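Local coordinates for CPXV203 protein (PDB 4HKJ), which probably binds host MHC class I molecules and retains them in the endoplasmic reticulum, lowering antigen display at the infected cell surface, at residues T14-A25 with N142-E153. Residues are numbered along the deposited sequence; the frame is centred on the assembly and turned at random.
Sequences TWKLKIGMCIQA and NHLGVNYSFMNE
Strands 15-25 and 143-152 form an antiparallel ladder in one sheet of a β-sandwich, a fold consistent with the poxvirus T4 and chemokine-binding protein clan. Backbone bonds run in pairs from Lys16 with Met151 to Cys22 with Gly145. Lys18 N to Ser149 O is 3.0 Å and nearly straight at 174°. Met151 N to Lys16 O, at 3.4 Å, is weak. Beyond these pairs Gln24 N bonds to His143 O, and Gln24 O accepts from Asn142 N at 2.7 Å.

Aromatic and aliphatic side chains meet on the inner face. Asn152 CB lies over the five-membered ring of Trp15, 3.9 Å from its centroid, as a CH-pi contact. The Asn152 side chain also caps helix 153-158, its OD1 accepting from Glu155 N. The Phe150 ring meets Trp15 at a slant; Phe150 CE2 lies 4.0 Å from Trp15 CE3, the planes 50° apart. Leu17 crosses the Phe150 side chain, its CB and CD1 both touching Phe150 CD1. Met21, present as selenomethionine, keeps CG anti to its backbone N (chi1 180°) and bends at its last torsion. This turn puts Met21 CE 3.7 Å from Val146 CG2, while SE meets Leu144 CD1.

The other face is more polar. Extended Lys16 crosses Glu153, and NZ to OE2 is a long salt bridge at 3.6 Å. Glu153 OE1 has a second partner, Arg156. Cys22 bonds Cys169 in a disulfide.

At the far end, His143 NE2 bonds to the backbone of another protein's chain and Asn142 OD1 to a basic side chain of it, so this end joins the assembly. Strand 141-152 is one of two outermost strands of its sheet within this chain; 15-25 also pairs with 81-88. The inner face packs on strands 103-110, 119-126 and 131-137 of the second sheet, where Met21 touches Ile106, Val108 and Val134.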
ATOM      1  N   THR D  14      -1.187 -19.549 -20.908  1.00 74.12           N
ATOM      2  CA  THR D  14      -2.401 -18.930 -20.387  1.00 64.98           C
ATOM      3  C   THR D  14      -2.076 -17.628 -19.668  1.00 61.20           C
ATOM      4  O   THR D  14      -1.561 -17.644 -18.552  1.00 61.29           O
ATOM      5  CB  THR D  14      -3.136 -19.863 -19.406  1.00 62.95           C
ATOM      6  OG1 THR D  14      -3.368 -21.135 -20.025  1.00 74.19           O
ATOM      7  CG2 THR D  14      -4.467 -19.255 -18.987  1.00 50.77           C
ATOM      8  N   TRP D  15      -2.378 -16.502 -20.307  1.00 57.94           N
ATOM      9  CA  TRP D  15      -2.120 -15.194 -19.714  1.00 61.76           C
ATOM     10  C   TRP D  15      -3.390 -14.566 -19.147  1.00 61.12           C
ATOM     11  O   TRP D  15      -4.435 -14.568 -19.794  1.00 64.26           O
ATOM     12  CB  TRP D  15      -1.471 -14.262 -20.738  1.00 57.68           C
ATOM     13  CG  TRP D  15      -0.021 -14.553 -20.964  1.00 60.32           C
ATOM     14  CD1 TRP D  15       0.507 -15.615 -21.636  1.00 68.39           C
ATOM     15  CD2 TRP D  15       1.092 -13.768 -20.517  1.00 55.50           C
ATOM     16  NE1 TRP D  15       1.879 -15.544 -21.634  1.00 67.74           N
ATOM     17  CE2 TRP D  15       2.263 -14.418 -20.954  1.00 57.20           C
ATOM     18  CE3 TRP D  15       1.211 -12.579 -19.793  1.00 65.95           C
ATOM     19  CZ2 TRP D  15       3.536 -13.918 -20.689  1.00 58.70           C
ATOM     20  CZ3 TRP D  15       2.476 -12.085 -19.530  1.00 75.12           C
ATOM     21  CH2 TRP D  15       3.622 -12.754 -19.978  1.00 72.27           C
ATOM     22  N   LYS D  16      -3.292 -14.032 -17.934  1.00 40.30           N
ATOM     23  CA  LYS D  16      -4.440 -13.418 -17.278  1.00 48.17           C
ATOM     24  C   LYS D  16      -4.184 -11.956 -16.928  1.00 58.14           C
ATOM     25  O   LYS D  16      -3.079 -11.585 -16.527  1.00 62.25           O
ATOM     26  CB  LYS D  16      -4.825 -14.201 -16.019  1.00 50.08           C
ATOM     27  CG  LYS D  16      -5.187 -15.649 -16.285  1.00 56.84           C
ATOM     28  CD  LYS D  16      -5.826 -16.298 -15.070  1.00 64.37           C
ATOM     29  CE  LYS D  16      -6.274 -17.717 -15.384  1.00 76.66           C
ATOM     30  NZ  LYS D  16      -6.957 -18.356 -14.226  1.00 84.51           N
ATOM     31  N   LEU D  17      -5.214 -11.130 -17.080  1.00 55.51           N
ATOM     32  CA  LEU D  17      -5.104  -9.706 -16.789  1.00 52.54           C
ATOM     33  C   LEU D  17      -6.123  -9.260 -15.748  1.00 57.27           C
ATOM     34  O   LEU D  17      -7.320  -9.511 -15.887  1.00 62.19           O
ATOM     35  CB  LEU D  17      -5.280  -8.882 -18.066  1.00 48.69           C
ATOM     36  CG  LEU D  17      -5.314  -7.359 -17.891  1.00 47.34           C
ATOM     37  CD1 LEU D  17      -4.019  -6.853 -17.275  1.00 44.05           C
ATOM     38  CD2 LEU D  17      -5.585  -6.669 -19.219  1.00 48.13           C
ATOM     39  N   LYS D  18      -5.636  -8.597 -14.704  1.00 50.52           N
ATOM     40  CA  LYS D  18      -6.506  -8.038 -13.679  1.00 45.76           C
ATOM     41  C   LYS D  18      -6.116  -6.601 -13.367  1.00 53.84           C
ATOM     42  O   LYS D  18      -4.985  -6.330 -12.965  1.00 58.50           O
ATOM     43  CB  LYS D  18      -6.452  -8.871 -12.400  1.00 47.78           C
ATOM     44  CG  LYS D  18      -7.253  -8.275 -11.253  1.00 61.71           C
ATOM     45  CD  LYS D  18      -7.120  -9.100  -9.985  1.00 82.44           C
ATOM     46  CE  LYS D  18      -7.663 -10.505 -10.178  1.00 95.00           C
ATOM     47  NZ  LYS D  18      -7.549 -11.311  -8.933  1.00 95.19           N
ATOM     48  N   ILE D  19      -7.056  -5.683 -13.559  1.00 57.33           N
ATOM     49  CA  ILE D  19      -6.843  -4.287 -13.202  1.00 57.61           C
ATOM     50  C   ILE D  19      -7.774  -3.887 -12.063  1.00 61.74           C
ATOM     51  O   ILE D  19      -8.995  -3.864 -12.227  1.00 61.95           O
ATOM     52  CB  ILE D  19      -7.075  -3.349 -14.399  1.00 51.25           C
ATOM     53  CG1 ILE D  19      -6.142  -3.711 -15.555  1.00 55.79           C
ATOM     54  CG2 ILE D  19      -6.869  -1.901 -13.985  1.00 49.44           C
ATOM     55  CD1 ILE D  19      -6.249  -2.780 -16.745  1.00 35.19           C
ATOM     56  N   GLY D  20      -7.193  -3.579 -10.908  1.00 63.37           N
ATOM     57  CA  GLY D  20      -7.962  -3.128  -9.765  1.00 62.03           C
ATOM     58  C   GLY D  20      -7.889  -1.620  -9.625  1.00 63.43           C
ATOM     59  O   GLY D  20      -6.867  -1.012  -9.939  1.00 59.65           O
HETATM   60  N   MSE D  21      -8.977  -1.014  -9.159  1.00 58.77           N
HETATM   61  CA  MSE D  21      -9.030   0.435  -9.001  1.00 46.41           C
HETATM   62  C   MSE D  21      -9.947   0.838  -7.852  1.00 49.13           C
HETATM   63  O   MSE D  21     -11.146   0.565  -7.879  1.00 53.17           O
HETATM   64  CB  MSE D  21      -9.488   1.096 -10.301  1.00 43.10           C
HETATM   65  CG  MSE D  21      -9.579   2.610 -10.230  1.00 49.91           C
HETATM   66 SE   MSE D  21      -9.976   3.423 -11.958  1.00 96.85          SE
HETATM   67  CE  MSE D  21      -8.475   2.702 -12.974  1.00139.89           C
ATOM     68  N   CYS D  22      -9.373   1.483  -6.839  1.00 47.15           N
ATOM     69  CA  CYS D  22     -10.140   1.921  -5.679  1.00 52.37           C
ATOM     70  C   CYS D  22     -10.422   3.418  -5.748  1.00 52.91           C
ATOM     71  O   CYS D  22      -9.501   4.231  -5.820  1.00 60.16           O
ATOM     72  CB  CYS D  22      -9.399   1.582  -4.382  1.00 51.16           C
ATOM     73  SG  CYS D  22     -10.324   1.953  -2.867  1.00 60.18           S
ATOM     74  N   ILE D  23     -11.702   3.773  -5.731  1.00 50.37           N
ATOM     75  CA  ILE D  23     -12.111   5.169  -5.796  1.00 56.41           C
ATOM     76  C   ILE D  23     -12.773   5.593  -4.489  1.00 61.09           C
ATOM     77  O   ILE D  23     -13.742   4.976  -4.047  1.00 72.29           O
ATOM     78  CB  ILE D  23     -13.098   5.413  -6.954  1.00 58.03           C
ATOM     79  CG1 ILE D  23     -12.633   4.692  -8.220  1.00 56.05           C
ATOM     80  CG2 ILE D  23     -13.261   6.902  -7.209  1.00 64.37           C
ATOM     81  CD1 ILE D  23     -13.610   4.791  -9.373  1.00 42.96           C
ATOM     82  N   GLN D  24     -12.244   6.644  -3.870  1.00 54.44           N
ATOM     83  CA  GLN D  24     -12.816   7.162  -2.631  1.00 60.11           C
ATOM     84  C   GLN D  24     -13.579   8.461  -2.879  1.00 61.47           C
ATOM     85  O   GLN D  24     -13.067   9.383  -3.513  1.00 72.51           O
ATOM     86  CB  GLN D  24     -11.729   7.374  -1.573  1.00 51.43           C
ATOM     87  CG  GLN D  24     -12.258   7.848  -0.226  1.00 54.57           C
ATOM     88  CD  GLN D  24     -11.170   7.980   0.821  1.00 62.67           C
ATOM     89  OE1 GLN D  24     -10.058   8.419   0.528  1.00 60.17           O
ATOM     90  NE2 GLN D  24     -11.486   7.595   2.053  1.00 70.75           N
ATOM     91  N   ALA D  25     -14.806   8.523  -2.370  1.00 55.24           N
ATOM     92  CA  ALA D  25     -15.673   9.675  -2.579  1.00 75.61           C
ATOM     93  C   ALA D  25     -15.204  10.890  -1.787  1.00 78.14           C
ATOM     94  O   ALA D  25     -14.608  10.755  -0.719  1.00 72.76           O
ATOM     95  CB  ALA D  25     -17.107   9.328  -2.215  1.00 81.35           C
ATOM     96  N   ASN D 142     -11.873  11.781  -3.830  1.00 64.70           N
ATOM     97  CA  ASN D 142     -10.858  12.142  -2.846  1.00 71.60           C
ATOM     98  C   ASN D 142      -9.513  11.461  -3.090  1.00 67.79           C
ATOM     99  O   ASN D 142      -8.458  12.069  -2.906  1.00 57.88           O
ATOM    100  CB  ASN D 142     -11.351  11.827  -1.433  1.00 60.46           C
ATOM    101  CG  ASN D 142     -10.522  12.505  -0.364  1.00 67.72           C
ATOM    102  OD1 ASN D 142      -9.940  13.566  -0.595  1.00 65.14           O
ATOM    103  ND2 ASN D 142     -10.461  11.897   0.814  1.00 71.50           N
ATOM    104  N   HIS D 143      -9.558  10.197  -3.499  1.00 61.52           N
ATOM    105  CA  HIS D 143      -8.342   9.440  -3.778  1.00 62.03           C
ATOM    106  C   HIS D 143      -8.601   8.293  -4.753  1.00 56.58           C
ATOM    107  O   HIS D 143      -9.681   7.702  -4.756  1.00 59.89           O
ATOM    108  CB  HIS D 143      -7.735   8.897  -2.483  1.00 51.46           C
ATOM    109  CG  HIS D 143      -6.422   8.205  -2.678  1.00 49.80           C
ATOM    110  ND1 HIS D 143      -6.327   6.887  -3.065  1.00 50.39           N
ATOM    111  CD2 HIS D 143      -5.151   8.651  -2.546  1.00 76.01           C
ATOM    112  CE1 HIS D 143      -5.053   6.549  -3.162  1.00 58.35           C
ATOM    113  NE2 HIS D 143      -4.319   7.602  -2.851  1.00 68.33           N
ATOM    114  N   LEU D 144      -7.603   7.984  -5.577  1.00 46.65           N
ATOM    115  CA  LEU D 144      -7.707   6.896  -6.543  1.00 44.09           C
ATOM    116  C   LEU D 144      -6.428   6.062  -6.578  1.00 42.61           C
ATOM    117  O   LEU D 144      -5.338   6.590  -6.797  1.00 65.37           O
ATOM    118  CB  LEU D 144      -8.021   7.443  -7.939  1.00 44.51           C
ATOM    119  CG  LEU D 144      -8.324   6.443  -9.055  1.00 50.14           C
ATOM    120  CD1 LEU D 144      -9.464   6.950  -9.921  1.00 43.32           C
ATOM    121  CD2 LEU D 144      -7.095   6.180  -9.911  1.00 57.95           C
ATOM    122  N   GLY D 145      -6.573   4.759  -6.360  1.00 59.40           N
ATOM    123  CA  GLY D 145      -5.450   3.842  -6.425  1.00 49.67           C
ATOM    124  C   GLY D 145      -5.665   2.800  -7.502  1.00 49.48           C
ATOM    125  O   GLY D 145      -6.797   2.402  -7.771  1.00 58.15           O
ATOM    126  N   VAL D 146      -4.577   2.363  -8.129  1.00 56.72           N
ATOM    127  CA  VAL D 146      -4.660   1.382  -9.210  1.00 61.51           C
ATOM    128  C   VAL D 146      -3.687   0.227  -9.001  1.00 64.26           C
ATOM    129  O   VAL D 146      -2.481   0.434  -8.881  1.00 60.88           O
ATOM    130  CB  VAL D 146      -4.376   2.016 -10.578  1.00 56.05           C
ATOM    131  CG1 VAL D 146      -4.365   0.956 -11.670  1.00 35.28           C
ATOM    132  CG2 VAL D 146      -5.395   3.095 -10.890  1.00 53.23           C
ATOM    133  N   ASN D 147      -4.216  -0.992  -8.968  1.00 66.45           N
ATOM    134  CA  ASN D 147      -3.368  -2.173  -8.908  1.00 68.49           C
ATOM    135  C   ASN D 147      -3.372  -2.897 -10.248  1.00 64.52           C
ATOM    136  O   ASN D 147      -4.395  -2.954 -10.930  1.00 62.43           O
ATOM    137  CB  ASN D 147      -3.802  -3.106  -7.780  1.00 80.18           C
ATOM    138  CG  ASN D 147      -2.623  -3.742  -7.070  1.00 98.49           C
ATOM    139  OD1 ASN D 147      -2.080  -3.180  -6.117  1.00109.26           O
ATOM    140  ND2 ASN D 147      -2.218  -4.919  -7.532  1.00101.09           N
ATOM    141  N   TYR D 148      -2.221  -3.441 -10.621  1.00 66.69           N
ATOM    142  CA  TYR D 148      -2.040  -4.019 -11.948  1.00 58.56           C
ATOM    143  C   TYR D 148      -1.341  -5.375 -11.884  1.00 64.10           C
ATOM    144  O   TYR D 148      -0.345  -5.542 -11.179  1.00 74.39           O
ATOM    145  CB  TYR D 148      -1.276  -3.034 -12.840  1.00 55.13           C
ATOM    146  CG  TYR D 148      -0.406  -3.659 -13.908  1.00 57.46           C
ATOM    147  CD1 TYR D 148      -0.965  -4.303 -15.003  1.00 63.97           C
ATOM    148  CD2 TYR D 148       0.979  -3.574 -13.834  1.00 48.87           C
ATOM    149  CE1 TYR D 148      -0.171  -4.863 -15.985  1.00 78.87           C
ATOM    150  CE2 TYR D 148       1.783  -4.128 -14.811  1.00 59.73           C
ATOM    151  CZ  TYR D 148       1.203  -4.774 -15.883  1.00 85.05           C
ATOM    152  OH  TYR D 148       1.996  -5.330 -16.859  1.00102.56           O
ATOM    153  N   SER D 149      -1.883  -6.342 -12.618  1.00 61.07           N
ATOM    154  CA  SER D 149      -1.335  -7.692 -12.644  1.00 56.20           C
ATOM    155  C   SER D 149      -1.549  -8.343 -14.008  1.00 59.32           C
ATOM    156  O   SER D 149      -2.682  -8.459 -14.479  1.00 67.74           O
ATOM    157  CB  SER D 149      -1.967  -8.546 -11.544  1.00 50.60           C
ATOM    158  OG  SER D 149      -1.391  -9.841 -11.511  1.00 70.38           O
ATOM    159  N   PHE D 150      -0.456  -8.767 -14.634  1.00 49.64           N
ATOM    160  CA  PHE D 150      -0.511  -9.342 -15.973  1.00 52.68           C
ATOM    161  C   PHE D 150       0.616 -10.351 -16.170  1.00 56.26           C
ATOM    162  O   PHE D 150       1.755  -9.975 -16.448  1.00 58.04           O
ATOM    163  CB  PHE D 150      -0.415  -8.230 -17.022  1.00 60.60           C
ATOM    164  CG  PHE D 150      -0.713  -8.685 -18.423  1.00 74.45           C
ATOM    165  CD1 PHE D 150      -1.910  -9.309 -18.721  1.00 75.97           C
ATOM    166  CD2 PHE D 150       0.195  -8.466 -19.446  1.00 82.47           C
ATOM    167  CE1 PHE D 150      -2.195  -9.721 -20.008  1.00 73.29           C
ATOM    168  CE2 PHE D 150      -0.084  -8.876 -20.739  1.00 83.30           C
ATOM    169  CZ  PHE D 150      -1.280  -9.504 -21.019  1.00 75.16           C
HETATM  170  N   MSE D 151       0.293 -11.632 -16.024  1.00 52.15           N
HETATM  171  CA  MSE D 151       1.282 -12.698 -16.150  1.00 54.65           C
HETATM  172  C   MSE D 151       0.615 -14.044 -16.401  1.00 55.61           C
HETATM  173  O   MSE D 151      -0.599 -14.176 -16.271  1.00 55.45           O
HETATM  174  CB  MSE D 151       2.147 -12.772 -14.892  1.00 59.00           C
HETATM  175  CG  MSE D 151       1.352 -12.909 -13.605  1.00 58.82           C
HETATM  176 SE   MSE D 151       2.471 -12.818 -12.012  1.00145.38          SE
HETATM  177  CE  MSE D 151       1.064 -12.787 -10.661  1.00 81.73           C
ATOM    178  N   ASN D 152       1.415 -15.041 -16.762  1.00 58.81           N
ATOM    179  CA  ASN D 152       0.888 -16.377 -17.020  1.00 58.43           C
ATOM    180  C   ASN D 152       0.766 -17.223 -15.756  1.00 63.04           C
ATOM    181  O   ASN D 152       1.272 -16.849 -14.698  1.00 72.01           O
ATOM    182  CB  ASN D 152       1.713 -17.102 -18.090  1.00 64.87           C
ATOM    183  CG  ASN D 152       3.199 -17.102 -17.785  1.00 74.03           C
ATOM    184  OD1 ASN D 152       3.610 -16.990 -16.630  1.00 84.71           O
ATOM    185  ND2 ASN D 152       4.014 -17.233 -18.825  1.00 69.68           N
ATOM    186  N   GLU D 153       0.092 -18.363 -15.874  1.00 59.71           N
ATOM    187  CA  GLU D 153      -0.181 -19.220 -14.724  1.00 61.81           C
ATOM    188  C   GLU D 153       1.077 -19.841 -14.124  1.00 67.87           C
ATOM    189  O   GLU D 153       1.100 -20.186 -12.944  1.00 77.99           O
ATOM    190  CB  GLU D 153      -1.182 -20.317 -15.096  1.00 80.31           C
ATOM    191  CG  GLU D 153      -2.610 -19.821 -15.243  1.00 91.19           C
ATOM    192  CD  GLU D 153      -3.171 -19.279 -13.944  1.00101.50           C
ATOM    193  OE1 GLU D 153      -3.425 -20.085 -13.024  1.00105.57           O
ATOM    194  OE2 GLU D 153      -3.353 -18.049 -13.842  1.00103.35           O
TER